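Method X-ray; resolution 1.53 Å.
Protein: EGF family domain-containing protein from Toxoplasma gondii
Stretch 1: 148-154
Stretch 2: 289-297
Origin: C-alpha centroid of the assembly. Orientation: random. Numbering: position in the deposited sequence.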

# COMPACT_ATOMS: atom_id res chain seq x y z
N ILE A 148 -1.67 16.51 13.54
CA ILE A 148 -1.92 16.43 12.10
C ILE A 148 -1.28 15.20 11.45
O ILE A 148 -1.20 15.12 10.23
CB ILE A 148 -1.42 17.70 11.35
CG1 ILE A 148 0.11 17.78 11.30
CG2 ILE A 148 -1.99 18.96 11.99
CD1 ILE A 148 0.63 18.69 10.19
N GLU A 149 -0.82 14.25 12.26
CA GLU A 149 -0.19 13.03 11.74
C GLU A 149 -1.08 12.34 10.71
O GLU A 149 -2.29 12.22 10.91
CB GLU A 149 0.11 12.04 12.87
CG GLU A 149 0.84 10.78 12.38
CD GLU A 149 0.92 9.67 13.42
OE1 GLU A 149 -0.05 9.48 14.20
OE2 GLU A 149 1.95 8.97 13.45
N GLY A 150 -0.46 11.87 9.63
CA GLY A 150 -1.13 11.02 8.66
C GLY A 150 -0.50 9.63 8.64
O GLY A 150 0.00 9.15 9.66
N PHE A 151 -0.49 9.02 7.46
CA PHE A 151 0.02 7.66 7.29
C PHE A 151 1.20 7.56 6.33
O PHE A 151 1.73 6.47 6.12
CB PHE A 151 -1.09 6.74 6.79
CG PHE A 151 -1.60 5.78 7.82
CD1 PHE A 151 -2.06 6.24 9.04
CD2 PHE A 151 -1.66 4.43 7.54
CE1 PHE A 151 -2.55 5.36 9.98
CE2 PHE A 151 -2.16 3.54 8.48
CZ PHE A 151 -2.60 4.01 9.69
N ALA A 152 1.62 8.68 5.74
CA ALA A 152 2.65 8.62 4.71
C ALA A 152 4.04 8.47 5.29
O ALA A 152 4.38 9.08 6.29
CB ALA A 152 2.59 9.86 3.84
N MET A 153 4.86 7.66 4.64
CA MET A 153 6.23 7.47 5.09
C MET A 153 7.02 8.77 4.90
O MET A 153 6.69 9.59 4.04
CB MET A 153 6.89 6.31 4.33
CG MET A 153 8.27 5.93 4.82
SD MET A 153 8.27 5.61 6.59
CE MET A 153 9.98 5.11 6.82
N TYR A 154 8.06 8.93 5.71
CA TYR A 154 8.98 10.06 5.58
C TYR A 154 9.45 10.20 4.14
O TYR A 154 9.61 9.21 3.43
CB TYR A 154 10.17 9.89 6.53
CG TYR A 154 9.75 9.65 7.96
CD1 TYR A 154 9.14 10.65 8.71
CD2 TYR A 154 9.95 8.42 8.56
CE1 TYR A 154 8.74 10.44 10.01
CE2 TYR A 154 9.56 8.19 9.87
CZ TYR A 154 8.96 9.20 10.59
OH TYR A 154 8.57 8.98 11.90
N CYS A 289 2.98 7.48 -6.61
CA CYS A 289 3.19 6.33 -5.72
C CYS A 289 3.68 6.87 -4.38
O CYS A 289 4.75 7.46 -4.30
CB CYS A 289 4.20 5.35 -6.32
SG CYS A 289 4.62 3.93 -5.28
N ARG A 290 2.89 6.66 -3.32
CA ARG A 290 3.22 7.17 -1.99
C ARG A 290 3.35 6.00 -1.01
O ARG A 290 2.40 5.26 -0.81
CB ARG A 290 2.16 8.15 -1.51
CG ARG A 290 2.61 9.00 -0.34
CD ARG A 290 3.35 10.24 -0.83
NE ARG A 290 3.88 11.03 0.28
CZ ARG A 290 3.14 11.77 1.09
NH1 ARG A 290 1.82 11.82 0.92
NH2 ARG A 290 3.70 12.45 2.07
N LEU A 291 4.53 5.84 -0.43
CA LEU A 291 4.75 4.82 0.58
C LEU A 291 4.04 5.21 1.87
O LEU A 291 4.03 6.38 2.23
CB LEU A 291 6.25 4.63 0.85
CG LEU A 291 7.10 4.23 -0.36
CD1 LEU A 291 8.55 4.17 0.05
CD2 LEU A 291 6.66 2.91 -0.96
N LEU A 292 3.44 4.22 2.54
CA LEU A 292 2.83 4.41 3.85
C LEU A 292 3.79 3.91 4.92
O LEU A 292 4.46 2.89 4.74
CB LEU A 292 1.49 3.69 3.95
CG LEU A 292 0.44 4.04 2.90
CD1 LEU A 292 -0.80 3.18 3.09
CD2 LEU A 292 0.08 5.51 2.95
N GLY A 293 3.83 4.61 6.05
CA GLY A 293 4.76 4.26 7.11
C GLY A 293 4.25 3.19 8.06
O GLY A 293 5.00 2.63 8.85
N TYR A 294 2.95 2.91 7.98
CA TYR A 294 2.28 2.00 8.89
C TYR A 294 1.58 0.87 8.15
O TYR A 294 0.97 1.09 7.09
CB TYR A 294 1.24 2.75 9.73
CG TYR A 294 1.77 3.79 10.70
CD1 TYR A 294 2.92 3.57 11.45
CD2 TYR A 294 1.08 4.98 10.90
CE1 TYR A 294 3.37 4.51 12.36
CE2 TYR A 294 1.52 5.92 11.82
CZ TYR A 294 2.67 5.68 12.54
OH TYR A 294 3.12 6.63 13.46
N HIS A 295 1.65 -0.33 8.72
CA HIS A 295 0.97 -1.51 8.20
C HIS A 295 -0.48 -1.61 8.66
O HIS A 295 -1.29 -2.27 8.01
CB HIS A 295 1.70 -2.78 8.62
CG HIS A 295 3.09 -2.88 8.08
ND1 HIS A 295 3.36 -3.27 6.79
CD2 HIS A 295 4.29 -2.64 8.66
CE1 HIS A 295 4.67 -3.27 6.60
NE2 HIS A 295 5.26 -2.89 7.72
N THR A 296 -0.79 -0.95 9.77
CA THR A 296 -2.13 -0.98 10.33
C THR A 296 -3.15 -0.51 9.30
O THR A 296 -2.94 0.50 8.62
CB THR A 296 -2.22 -0.06 11.59
OG1 THR A 296 -1.34 -0.55 12.61
CG2 THR A 296 -3.62 -0.03 12.14
N GLN A 297 -4.25 -1.24 9.17
CA GLN A 297 -5.34 -0.83 8.29
C GLN A 297 -6.64 -0.49 9.03
O GLN A 297 -7.48 0.22 8.49
CB GLN A 297 -5.58 -1.94 7.26
CG GLN A 297 -4.47 -2.03 6.22
CD GLN A 297 -4.25 -3.45 5.76
OE1 GLN A 297 -5.06 -4.01 5.02
NE2 GLN A 297 -3.16 -4.06 6.22
O HOH W 1 6.55 11.97 2.65

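The contact between the two stretches is centred on Phe-151, which gives up more surface to the opposing segment than any other residue in either stretch. Its CA-to-CB bond points sideways, yet the ring at its end reaches the second stretch, with chi1 at -107°, between the standard wells. One face of the ring is covered by Tyr-294. The methylene CB of Tyr-294 lies 4.1 Å from the centroid of the Phe-151 ring and 26° off the ring normal, a CH-pi contact in which a weakly polarised C-H meets the electron-rich face; the nearest carbon pair is Phe-151 CE2 to Tyr-294 CB at 3.7 Å. The Tyr-294 ring then turns its edge toward the same aromatic group. The ring centroids of Phe-151 and Tyr-294 are 5.2 Å apart and their planes meet at 80°, an edge-to-face arrangement that brings ring hydrogens toward the pi cloud. Close to the plane of the Phe-151 ring, at its edge, sits a backbone carbonyl: Thr-296 O approaches Phe-151 CE2 to 3.1 Å, placing a partial negative charge beside the more positive rim of the ring.

Smaller apolar contacts extend this centre. Phe-151 CB lies 4.2 Å from Leu-292 CD2, although the CA-to-CB bond of Leu-292 points away from the first stretch overall. Farther along, Met-153 CB packs against Leu-291 CB at 3.9 Å. The CA-to-CB bond of Met-153 points toward the second stretch, but the end of its side chain leads away.

The backbones are joined by a single beta bridge between Ala-152 and Leu-292, whose CA atoms are 4.3 Å apart. Two hydrogen bonds flank this pair: Gly-293 N donates to Phe-151 O at 2.8 Å, and Met-153 N donates to Leu-291 O at 2.9 Å. Their N-H...O angles, 162° and 174°, are close to linear. Phe-151 O also receives a CA-H...O contact from Leu-292 CA at 3.3 Å, so one carbonyl engages two successive residues. The bridge does not grow into a sheet, and the touching segments run 115° apart end to end. Gly-293 suits this close approach, since an ideal CB there would point toward the first stretch and lie only 3.4 Å from Met-153 SD, a tight fit.

Polar groups close the contact at two places. At one, the extended side chain of Glu-149, t at both chi1 and chi2, accepts a short hydrogen bond at OE2 from Tyr-294 OH, 2.6 Å away. Tyr-294 thus combines an apolar role at the Phe-151 ring with a polar one at its hydroxyl. At the other, the guanidinium of Arg-290 presents a face to the methyl of Ala-152, with Arg-290 NH2 3.3 Å from Ala-152 CB. The same NH2 of Arg-290 donates to a water at 2.9 Å, and that water donates in turn to Met-153 O at 2.8 Å, linking the arginine to the backbone of the first stretch.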